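Local coordinates for protein putative aminooxidase (Propionibacterium acnes, PDB 2BA9) that isomerises polyunsaturated fatty acids, producing conjugated linoleic acid, and carries a bound flavin-adenine dinucleotide, at residues Gln391-Phe397 with Leu418-Phe423. Residues are numbered along the deposited sequence; the frame is centred on the assembly and turned at random.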
ATOM      1  N   GLN A 391     -16.339  13.447  -7.269  1.00 29.03           N
ATOM      2  CA  GLN A 391     -16.797  12.083  -7.563  1.00 29.08           C
ATOM      3  C   GLN A 391     -17.997  12.110  -8.496  1.00 29.15           C
ATOM      4  O   GLN A 391     -18.861  12.983  -8.391  1.00 29.32           O
ATOM      5  CB  GLN A 391     -17.122  11.300  -6.284  1.00 29.29           C
ATOM      6  CG  GLN A 391     -15.895  10.939  -5.426  1.00 28.55           C
ATOM      7  CD  GLN A 391     -15.064   9.784  -5.981  1.00 28.89           C
ATOM      8  OE1 GLN A 391     -15.064   9.517  -7.189  1.00 28.79           O
ATOM      9  NE2 GLN A 391     -14.344   9.099  -5.093  1.00 26.21           N
ATOM     10  N   GLY A 392     -18.015  11.187  -9.450  1.00 29.09           N
ATOM     11  CA  GLY A 392     -19.132  11.075 -10.384  1.00 29.14           C
ATOM     12  C   GLY A 392     -19.141  12.092 -11.513  1.00 28.96           C
ATOM     13  O   GLY A 392     -19.966  11.989 -12.429  1.00 28.73           O
ATOM     14  N   ARG A 393     -18.225  13.064 -11.465  1.00 28.59           N
ATOM     15  CA  ARG A 393     -18.117  14.081 -12.520  1.00 28.54           C
ATOM     16  C   ARG A 393     -17.799  13.454 -13.863  1.00 28.53           C
ATOM     17  O   ARG A 393     -16.767  12.788 -14.025  1.00 28.08           O
ATOM     18  CB  ARG A 393     -17.044  15.123 -12.201  1.00 28.47           C
ATOM     19  CG  ARG A 393     -16.960  16.232 -13.260  1.00 28.65           C
ATOM     20  CD  ARG A 393     -15.789  17.173 -13.061  1.00 28.35           C
ATOM     21  NE  ARG A 393     -15.875  17.919 -11.808  1.00 28.75           N
ATOM     22  CZ  ARG A 393     -15.061  18.911 -11.458  1.00 29.32           C
ATOM     23  NH1 ARG A 393     -14.092  19.317 -12.270  1.00 28.64           N
ATOM     24  NH2 ARG A 393     -15.220  19.503 -10.284  1.00 30.52           N
ATOM     25  N   ARG A 394     -18.681  13.712 -14.830  1.00 28.73           N
ATOM     26  CA  ARG A 394     -18.625  13.093 -16.150  1.00 28.74           C
ATOM     27  C   ARG A 394     -18.468  11.591 -16.028  1.00 28.28           C
ATOM     28  O   ARG A 394     -17.636  10.978 -16.705  1.00 28.20           O
ATOM     29  CB  ARG A 394     -17.515  13.712 -17.000  1.00 29.07           C
ATOM     30  CG  ARG A 394     -17.870  15.112 -17.494  1.00 29.64           C
ATOM     31  CD  ARG A 394     -16.630  15.921 -17.770  1.00 30.52           C
ATOM     32  NE  ARG A 394     -16.037  15.595 -19.060  1.00 31.08           N
ATOM     33  CZ  ARG A 394     -14.733  15.633 -19.332  1.00 31.38           C
ATOM     34  NH1 ARG A 394     -13.840  15.956 -18.409  1.00 32.03           N
ATOM     35  NH2 ARG A 394     -14.314  15.337 -20.548  1.00 31.87           N
ATOM     36  N   ASN A 395     -19.274  11.022 -15.129  1.00 27.93           N
ATOM     37  CA  ASN A 395     -19.357   9.578 -14.918  1.00 27.56           C
ATOM     38  C   ASN A 395     -18.021   8.915 -14.602  1.00 27.08           C
ATOM     39  O   ASN A 395     -17.813   7.740 -14.909  1.00 25.84           O
ATOM     40  CB  ASN A 395     -20.003   8.920 -16.134  1.00 27.70           C
ATOM     41  CG  ASN A 395     -21.311   9.567 -16.508  1.00 28.03           C
ATOM     42  OD1 ASN A 395     -22.135   9.849 -15.642  1.00 28.61           O
ATOM     43  ND2 ASN A 395     -21.515   9.807 -17.793  1.00 30.93           N
ATOM     44  N   THR A 396     -17.133   9.684 -13.975  1.00 26.76           N
ATOM     45  CA  THR A 396     -15.822   9.207 -13.584  1.00 26.56           C
ATOM     46  C   THR A 396     -15.755   9.174 -12.073  1.00 26.71           C
ATOM     47  O   THR A 396     -16.086  10.167 -11.418  1.00 26.71           O
ATOM     48  CB  THR A 396     -14.721  10.136 -14.091  1.00 26.37           C
ATOM     49  OG1 THR A 396     -14.847  10.288 -15.510  1.00 25.47           O
ATOM     50  CG2 THR A 396     -13.346   9.570 -13.748  1.00 26.51           C
ATOM     51  N   PHE A 397     -15.327   8.032 -11.531  1.00 26.74           N
ATOM     52  CA  PHE A 397     -15.144   7.863 -10.097  1.00 26.64           C
ATOM     53  C   PHE A 397     -13.680   7.554  -9.798  1.00 26.40           C
ATOM     54  O   PHE A 397     -12.971   6.978 -10.626  1.00 26.76           O
ATOM     55  CB  PHE A 397     -16.074   6.779  -9.561  1.00 26.59           C
ATOM     56  CG  PHE A 397     -17.531   7.124  -9.687  1.00 27.24           C
ATOM     57  CD1 PHE A 397     -18.196   7.780  -8.655  1.00 26.53           C
ATOM     58  CD2 PHE A 397     -18.239   6.809 -10.848  1.00 26.61           C
ATOM     59  CE1 PHE A 397     -19.530   8.090  -8.763  1.00 27.00           C
ATOM     60  CE2 PHE A 397     -19.579   7.136 -10.969  1.00 26.64           C
ATOM     61  CZ  PHE A 397     -20.228   7.775  -9.925  1.00 27.36           C
ATOM     62  N   LEU A 418     -17.370   2.460  -2.124  1.00 25.03           N
ATOM     63  CA  LEU A 418     -17.682   3.260  -3.317  1.00 25.19           C
ATOM     64  C   LEU A 418     -19.015   2.843  -3.936  1.00 25.04           C
ATOM     65  O   LEU A 418     -19.783   3.684  -4.394  1.00 24.48           O
ATOM     66  CB  LEU A 418     -16.575   3.154  -4.368  1.00 25.11           C
ATOM     67  CG  LEU A 418     -16.637   4.166  -5.524  1.00 25.43           C
ATOM     68  CD1 LEU A 418     -16.060   5.529  -5.107  1.00 23.00           C
ATOM     69  CD2 LEU A 418     -15.902   3.610  -6.750  1.00 25.27           C
ATOM     70  N   VAL A 419     -19.259   1.538  -3.955  1.00 25.48           N
ATOM     71  CA  VAL A 419     -20.482   0.981  -4.516  1.00 25.91           C
ATOM     72  C   VAL A 419     -21.655   1.394  -3.638  1.00 26.17           C
ATOM     73  O   VAL A 419     -22.701   1.807  -4.136  1.00 26.40           O
ATOM     74  CB  VAL A 419     -20.430  -0.561  -4.588  1.00 26.08           C
ATOM     75  CG1 VAL A 419     -21.747  -1.109  -5.138  1.00 26.06           C
ATOM     76  CG2 VAL A 419     -19.233  -1.038  -5.426  1.00 25.45           C
ATOM     77  N   THR A 420     -21.457   1.298  -2.325  1.00 26.64           N
ATOM     78  CA  THR A 420     -22.440   1.774  -1.352  1.00 27.05           C
ATOM     79  C   THR A 420     -22.684   3.270  -1.479  1.00 27.24           C
ATOM     80  O   THR A 420     -23.822   3.711  -1.474  1.00 27.07           O
ATOM     81  CB  THR A 420     -22.007   1.490   0.100  1.00 26.92           C
ATOM     82  OG1 THR A 420     -21.618   0.115   0.233  1.00 26.36           O
ATOM     83  CG2 THR A 420     -23.152   1.795   1.059  1.00 27.57           C
ATOM     84  N   ARG A 421     -21.615   4.049  -1.599  1.00 27.81           N
ATOM     85  CA  ARG A 421     -21.734   5.510  -1.571  1.00 27.69           C
ATOM     86  C   ARG A 421     -22.390   6.112  -2.814  1.00 27.86           C
ATOM     87  O   ARG A 421     -23.137   7.101  -2.693  1.00 27.57           O
ATOM     88  CB  ARG A 421     -20.369   6.161  -1.347  1.00 27.75           C
ATOM     89  CG  ARG A 421     -19.767   5.887   0.029  1.00 27.90           C
ATOM     90  CD  ARG A 421     -18.679   6.870   0.338  1.00 29.04           C
ATOM     91  NE  ARG A 421     -17.576   6.765  -0.605  1.00 29.94           N
ATOM     92  CZ  ARG A 421     -16.856   7.785  -1.086  1.00 29.27           C
ATOM     93  NH1 ARG A 421     -17.122   9.054  -0.765  1.00 25.90           N
ATOM     94  NH2 ARG A 421     -15.857   7.527  -1.924  1.00 29.05           N
ATOM     95  N   PHE A 422     -22.131   5.527  -3.987  1.00 27.76           N
ATOM     96  CA  PHE A 422     -22.554   6.138  -5.255  1.00 27.99           C
ATOM     97  C   PHE A 422     -23.412   5.293  -6.218  1.00 28.14           C
ATOM     98  O   PHE A 422     -24.103   5.849  -7.082  1.00 28.56           O
ATOM     99  CB  PHE A 422     -21.318   6.611  -6.005  1.00 28.27           C
ATOM    100  CG  PHE A 422     -20.477   7.577  -5.228  1.00 28.67           C
ATOM    101  CD1 PHE A 422     -21.000   8.797  -4.823  1.00 29.58           C
ATOM    102  CD2 PHE A 422     -19.166   7.269  -4.892  1.00 28.98           C
ATOM    103  CE1 PHE A 422     -20.225   9.693  -4.096  1.00 29.27           C
ATOM    104  CE2 PHE A 422     -18.390   8.160  -4.178  1.00 29.04           C
ATOM    105  CZ  PHE A 422     -18.919   9.374  -3.783  1.00 28.58           C
ATOM    106  N   PHE A 423     -23.377   3.973  -6.102  1.00 27.85           N
ATOM    107  CA  PHE A 423     -24.005   3.139  -7.117  1.00 27.95           C
ATOM    108  C   PHE A 423     -25.362   2.612  -6.686  1.00 28.30           C
ATOM    109  O   PHE A 423     -26.341   2.731  -7.426  1.00 28.46           O
ATOM    110  CB  PHE A 423     -23.074   1.999  -7.528  1.00 27.81           C
ATOM    111  CG  PHE A 423     -21.902   2.454  -8.357  1.00 27.75           C
ATOM    112  CD1 PHE A 423     -21.856   2.199  -9.721  1.00 27.91           C
ATOM    113  CD2 PHE A 423     -20.854   3.160  -7.772  1.00 27.63           C
ATOM    114  CE1 PHE A 423     -20.771   2.623 -10.497  1.00 27.14           C
ATOM    115  CE2 PHE A 423     -19.763   3.589  -8.530  1.00 27.87           C
ATOM    116  CZ  PHE A 423     -19.719   3.318  -9.898  1.00 27.09           C
TER
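Gln391 and Arg421 meet beside a shared carboxylate oxygen, Glu388 OE1, which accepts a hydrogen bond from Gln391 NE2 and lies in a long, weak ion pair with Arg421 NH2, while at the other end of the amide Gln391 OE1 accepts from the backbone N of Tyr398, so both polar ends are held. The two nitrogens lie 3.8 Å apart, Gln391 NE2 from Arg421 NH2, with amide and guanidinium planes turned 71° to each other; the carboxylate probably makes this closeness tolerable. Gln391 CB and CG lie at the CZ end of the Phe422 ring, CB coming to 3.6 Å from Phe422 CZ, and a bend at chi2 (-76°) then carries the amide round, its NE2 toward Arg421 and Leu418.

Strand 396-398 is an outermost strand of the four-stranded parallel sheet of the Rossmann-type FAD-binding fold, pairing with strand 249-252, and the C-terminal helix 408-423 packs on it through an aromatic cluster. The ring of Phe397 is its hub. One face receives Phe423, whose CZ is 3.9 Å from Phe397 CD2, with the planes inclined at 44°; against the opposite face lies the CA of Gly392, 3.4 Å above the ring of Phe397 and offset toward its rim. Phe422 arrives obliquely, its CB 3.6 Å from Phe397 CE1. The Arg421 chain bends at chi3, and Phe422 CE2 lies 3.4 Å above the plane of its guanidinium, over the centre; Arg421 makes a cation-pi contact with Tyr134. Leu418 CD2 lies 4.2 Å from Phe397 CB.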